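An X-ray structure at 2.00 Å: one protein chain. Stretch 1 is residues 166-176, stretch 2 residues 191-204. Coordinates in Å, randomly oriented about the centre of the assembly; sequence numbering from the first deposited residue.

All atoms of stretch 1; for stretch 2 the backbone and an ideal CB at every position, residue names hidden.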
# COMPACT_ATOMS: atom_id res chain seq x y z
N MSE A 166 -4.14 10.61 6.31
CA MSE A 166 -2.85 10.70 5.63
C MSE A 166 -2.84 11.75 4.52
O MSE A 166 -3.66 11.71 3.60
CB MSE A 166 -2.47 9.33 5.04
CG MSE A 166 -1.21 9.35 4.19
SE MSE A 166 -0.51 7.59 3.79
CE MSE A 166 -2.09 6.81 2.96
N ARG A 167 -1.90 12.69 4.61
CA ARG A 167 -1.80 13.78 3.64
C ARG A 167 -0.33 14.13 3.40
O ARG A 167 0.55 13.69 4.15
CB ARG A 167 -2.50 15.03 4.16
CG ARG A 167 -3.62 14.75 5.16
CD ARG A 167 -3.69 15.84 6.23
NE ARG A 167 -4.84 16.72 6.05
CZ ARG A 167 -5.19 17.68 6.90
NH1 ARG A 167 -4.47 17.88 8.00
NH2 ARG A 167 -6.25 18.44 6.65
N PRO A 168 -0.05 14.93 2.36
CA PRO A 168 1.34 15.31 2.11
C PRO A 168 1.83 16.09 3.33
O PRO A 168 1.08 16.87 3.92
CB PRO A 168 1.23 16.18 0.86
CG PRO A 168 0.05 15.61 0.14
CD PRO A 168 -0.94 15.37 1.27
N GLY A 169 3.08 15.85 3.72
CA GLY A 169 3.64 16.54 4.87
C GLY A 169 5.15 16.52 4.79
O GLY A 169 5.73 16.76 3.73
N VAL A 170 5.79 16.22 5.91
CA VAL A 170 7.24 16.16 5.97
C VAL A 170 7.70 14.73 6.19
O VAL A 170 6.98 13.93 6.78
CB VAL A 170 7.78 17.02 7.14
CG1 VAL A 170 9.30 16.93 7.21
CG2 VAL A 170 7.32 18.47 6.99
N ARG A 171 8.90 14.41 5.70
CA ARG A 171 9.50 13.10 5.90
C ARG A 171 10.32 13.27 7.17
O ARG A 171 11.49 13.64 7.13
CB ARG A 171 10.43 12.75 4.72
CG ARG A 171 11.07 11.36 4.83
CD ARG A 171 12.04 11.09 3.68
NE ARG A 171 12.57 9.72 3.70
CZ ARG A 171 13.26 9.20 4.70
NH1 ARG A 171 13.52 9.92 5.78
NH2 ARG A 171 13.69 7.94 4.63
N THR A 172 9.70 13.01 8.32
CA THR A 172 10.37 13.16 9.61
C THR A 172 11.25 11.98 9.99
O THR A 172 12.30 12.14 10.62
CB THR A 172 9.34 13.36 10.73
OG1 THR A 172 8.71 12.11 11.02
CG2 THR A 172 8.28 14.37 10.32
N GLY A 173 10.82 10.78 9.61
CA GLY A 173 11.58 9.60 9.95
C GLY A 173 11.24 9.15 11.36
O GLY A 173 11.77 8.16 11.85
N ARG A 174 10.35 9.88 12.03
CA ARG A 174 9.95 9.54 13.39
C ARG A 174 8.46 9.24 13.50
O ARG A 174 7.62 10.10 13.22
CB ARG A 174 10.32 10.68 14.35
CG ARG A 174 11.81 10.95 14.45
CD ARG A 174 12.12 11.94 15.57
NE ARG A 174 12.11 11.29 16.88
CZ ARG A 174 11.21 11.52 17.82
NH1 ARG A 174 10.24 12.39 17.61
NH2 ARG A 174 11.29 10.88 18.98
N TYR A 175 8.14 8.03 13.95
CA TYR A 175 6.75 7.59 14.10
C TYR A 175 6.71 6.26 14.83
O TYR A 175 7.75 5.62 15.03
CB TYR A 175 6.11 7.44 12.72
CG TYR A 175 6.98 6.69 11.74
CD1 TYR A 175 7.13 5.31 11.82
CD2 TYR A 175 7.71 7.38 10.77
CE1 TYR A 175 7.98 4.62 10.95
CE2 TYR A 175 8.56 6.71 9.89
CZ TYR A 175 8.69 5.33 9.99
OH TYR A 175 9.54 4.67 9.12
N ARG A 176 5.51 5.84 15.20
CA ARG A 176 5.30 4.57 15.88
C ARG A 176 4.78 3.52 14.88
O ARG A 176 3.95 3.84 14.00
CB ARG A 176 4.28 4.77 17.01
CG ARG A 176 3.63 3.50 17.56
CD ARG A 176 4.54 2.75 18.51
NE ARG A 176 3.77 2.26 19.66
CZ ARG A 176 3.24 1.05 19.75
NH1 ARG A 176 3.39 0.18 18.76
NH2 ARG A 176 2.56 0.71 20.83
N UNK A 191 -2.81 10.20 12.59
CA UNK A 191 -2.31 10.77 11.35
C UNK A 191 -0.87 10.40 11.00
O UNK A 191 -0.10 9.94 11.85
CB UNK A 191 -2.43 12.29 11.42
N UNK A 192 -0.53 10.59 9.73
CA UNK A 192 0.81 10.31 9.23
C UNK A 192 0.98 11.04 7.90
O UNK A 192 0.01 11.27 7.18
CB UNK A 192 1.04 8.81 9.07
N UNK A 193 2.22 11.40 7.58
CA UNK A 193 2.47 12.07 6.31
C UNK A 193 2.63 11.00 5.23
O UNK A 193 3.02 9.86 5.53
CB UNK A 193 3.71 12.97 6.39
N UNK A 194 2.33 11.37 3.99
CA UNK A 194 2.47 10.47 2.86
C UNK A 194 3.95 10.11 2.70
O UNK A 194 4.29 8.97 2.40
CB UNK A 194 1.91 11.10 1.58
N UNK A 195 4.82 11.08 2.92
CA UNK A 195 6.25 10.85 2.80
C UNK A 195 6.77 9.86 3.85
O UNK A 195 7.56 8.96 3.53
CB UNK A 195 7.00 12.18 2.92
N UNK A 196 6.33 10.00 5.10
CA UNK A 196 6.78 9.06 6.14
C UNK A 196 6.21 7.67 5.94
O UNK A 196 6.86 6.67 6.28
CB UNK A 196 6.39 9.57 7.53
N UNK A 197 5.00 7.59 5.39
CA UNK A 197 4.38 6.29 5.11
C UNK A 197 5.19 5.57 4.03
O UNK A 197 5.39 4.35 4.10
CB UNK A 197 2.92 6.46 4.67
N UNK A 198 5.67 6.31 3.04
CA UNK A 198 6.45 5.71 1.97
C UNK A 198 7.81 5.24 2.49
O UNK A 198 8.28 4.16 2.12
CB UNK A 198 6.63 6.71 0.82
N UNK A 199 8.44 6.05 3.33
CA UNK A 199 9.74 5.70 3.88
C UNK A 199 9.65 4.38 4.63
O UNK A 199 10.55 3.55 4.55
CB UNK A 199 10.25 6.81 4.80
N UNK A 200 8.55 4.20 5.37
CA UNK A 200 8.35 2.98 6.14
C UNK A 200 8.12 1.77 5.22
O UNK A 200 8.66 0.68 5.47
CB UNK A 200 7.17 3.15 7.09
N UNK A 201 7.34 1.96 4.16
CA UNK A 201 7.06 0.89 3.21
C UNK A 201 8.35 0.39 2.55
O UNK A 201 8.54 -0.82 2.39
CB UNK A 201 6.07 1.37 2.15
N UNK A 202 9.23 1.29 2.14
CA UNK A 202 10.48 0.86 1.52
C UNK A 202 11.41 0.21 2.55
O UNK A 202 12.23 -0.64 2.21
CB UNK A 202 11.18 2.05 0.85
N UNK A 203 11.28 0.62 3.82
CA UNK A 203 12.08 0.01 4.89
C UNK A 203 11.68 -1.47 5.02
O UNK A 203 12.54 -2.34 5.21
CB UNK A 203 11.88 0.75 6.21
N UNK A 204 10.38 -1.75 4.92
CA UNK A 204 9.86 -3.12 5.02
C UNK A 204 10.31 -3.93 3.81
O UNK A 204 10.56 -5.13 3.91
CB UNK A 204 8.33 -3.12 5.12

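Position 192 pairs in parallel with M166, and its CB lies on the same sheet face as that side chain. An aliphatic residue would suit. It is I192: CG2 lies 4.0 Å from M166 CB, and CD1 reaches 4.1 Å from Y175 CB.

Position 193 pairs with R167 and directly precedes a helix. Its CB is 3.4 Å from V170 O, an acceptor that takes only a weak bond from T172 N within stretch 1. A small donor that can also cap would suit: serine, perhaps threonine. It is S193. OG donates to V170 O (2.8 Å) and accepts from the backbone N of 196, capping the helix.

Position 194 opens the helix; its N donates to R167 O (2.9 Å). The CB points sideways, near P168 CA and M166 CG. A compact apolar residue would suit. It is V194, with CG2 3.6 Å from M166 CG.

Position 195 points toward the loop, its CB 3.9 Å from R171 CB. Within longer reach, G169 N lacks a visible partner. A glutamate or glutamine could reach it. It is E195: OE1 accepts from G169 N at 2.8 Å.

Position 196 also points toward the loop, where the N atoms of T172 and G173 and the T172 hydroxyl gather. Such a cluster favours a short acceptor; aspartate fits best, asparagine less fully. It is D196. OD2 accepts from T172 N (3.0 Å) and T172 OG1 (2.7 Å), and OD1 from G173 N (2.8 Å).

Position 197 points away overall, but its CB is 3.7 Å from M166 SE. An apolar or aromatic residue would suit. It is Y197; M166 SE sits 3.7 Å from Y197 CG, oblique to the ring.

Position 199 points toward stretch 1, its CB already 3.6 Å from R171 NH2. A small residue is favoured. It is A199, with CB over one face of the guanidinium.

Position 200 has its CB 3.5 Å from Y175 OH, again favouring a small residue. It is A200, its CB packed by that ring.

Position 203 points toward stretch 1, and the CB of 203 is 5.4 Å from Y175 OH. A polar residue would suit. It is D203: a water joins OD2 to Y175 OH.

At positions 191, 198, 201, 202 and 204 nothing of stretch 1 lies within 5.5 Å of any CB, so stretch 1 leaves the choice open. They are H191, whose end leads away, A198, M201 (a selenomethionine), I202 and E204.

Stretch 2, residues 191-204: HISVEDYAAAMIDE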
# COMPACT_ATOMS: atom_id res chain seq x y z
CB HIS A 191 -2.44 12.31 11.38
CG HIS A 191 -1.72 12.97 12.51
ND1 HIS A 191 -0.92 14.08 12.33
CD2 HIS A 191 -1.67 12.69 13.83
CE1 HIS A 191 -0.42 14.46 13.49
NE2 HIS A 191 -0.86 13.63 14.42
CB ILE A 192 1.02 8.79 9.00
CG1 ILE A 192 2.51 8.49 8.77
CG2 ILE A 192 0.19 8.31 7.81
CD1 ILE A 192 3.37 8.75 10.01
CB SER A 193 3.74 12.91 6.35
OG SER A 193 4.90 12.09 6.35
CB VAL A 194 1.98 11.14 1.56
CG1 VAL A 194 2.43 10.34 0.36
CG2 VAL A 194 0.46 11.24 1.57
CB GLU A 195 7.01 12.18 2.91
CG GLU A 195 6.76 13.16 1.75
CD GLU A 195 5.35 13.73 1.74
OE1 GLU A 195 4.73 13.80 2.82
OE2 GLU A 195 4.88 14.14 0.66
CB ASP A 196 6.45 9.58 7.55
CG ASP A 196 7.58 10.42 8.14
OD1 ASP A 196 8.76 10.11 7.86
OD2 ASP A 196 7.29 11.39 8.88
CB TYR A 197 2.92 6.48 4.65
CG TYR A 197 2.27 5.21 4.15
CD1 TYR A 197 2.46 4.77 2.84
CD2 TYR A 197 1.47 4.44 5.00
CE1 TYR A 197 1.88 3.58 2.38
CE2 TYR A 197 0.89 3.26 4.56
CZ TYR A 197 1.09 2.83 3.25
OH TYR A 197 0.48 1.67 2.82
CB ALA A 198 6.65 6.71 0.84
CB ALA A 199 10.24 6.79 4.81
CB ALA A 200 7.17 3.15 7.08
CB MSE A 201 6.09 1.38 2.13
CG MSE A 201 5.75 0.33 1.08
SE MSE A 201 4.72 -1.18 1.76
CE MSE A 201 3.00 -0.75 0.94
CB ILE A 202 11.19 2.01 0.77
CG1 ILE A 202 10.25 2.57 -0.31
CG2 ILE A 202 12.46 1.48 0.07
CD1 ILE A 202 9.64 1.49 -1.21
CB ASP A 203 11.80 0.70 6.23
CG ASP A 203 12.62 1.96 6.43
OD1 ASP A 203 13.39 2.33 5.52
OD2 ASP A 203 12.48 2.57 7.51
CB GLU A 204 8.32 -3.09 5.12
CG GLU A 204 7.65 -4.46 5.21
CD GLU A 204 8.18 -5.34 6.34
OE1 GLU A 204 8.56 -4.80 7.40
OE2 GLU A 204 8.20 -6.58 6.18
O HOH W 1 4.62 17.16 1.06
O HOH W 2 10.39 2.20 9.32
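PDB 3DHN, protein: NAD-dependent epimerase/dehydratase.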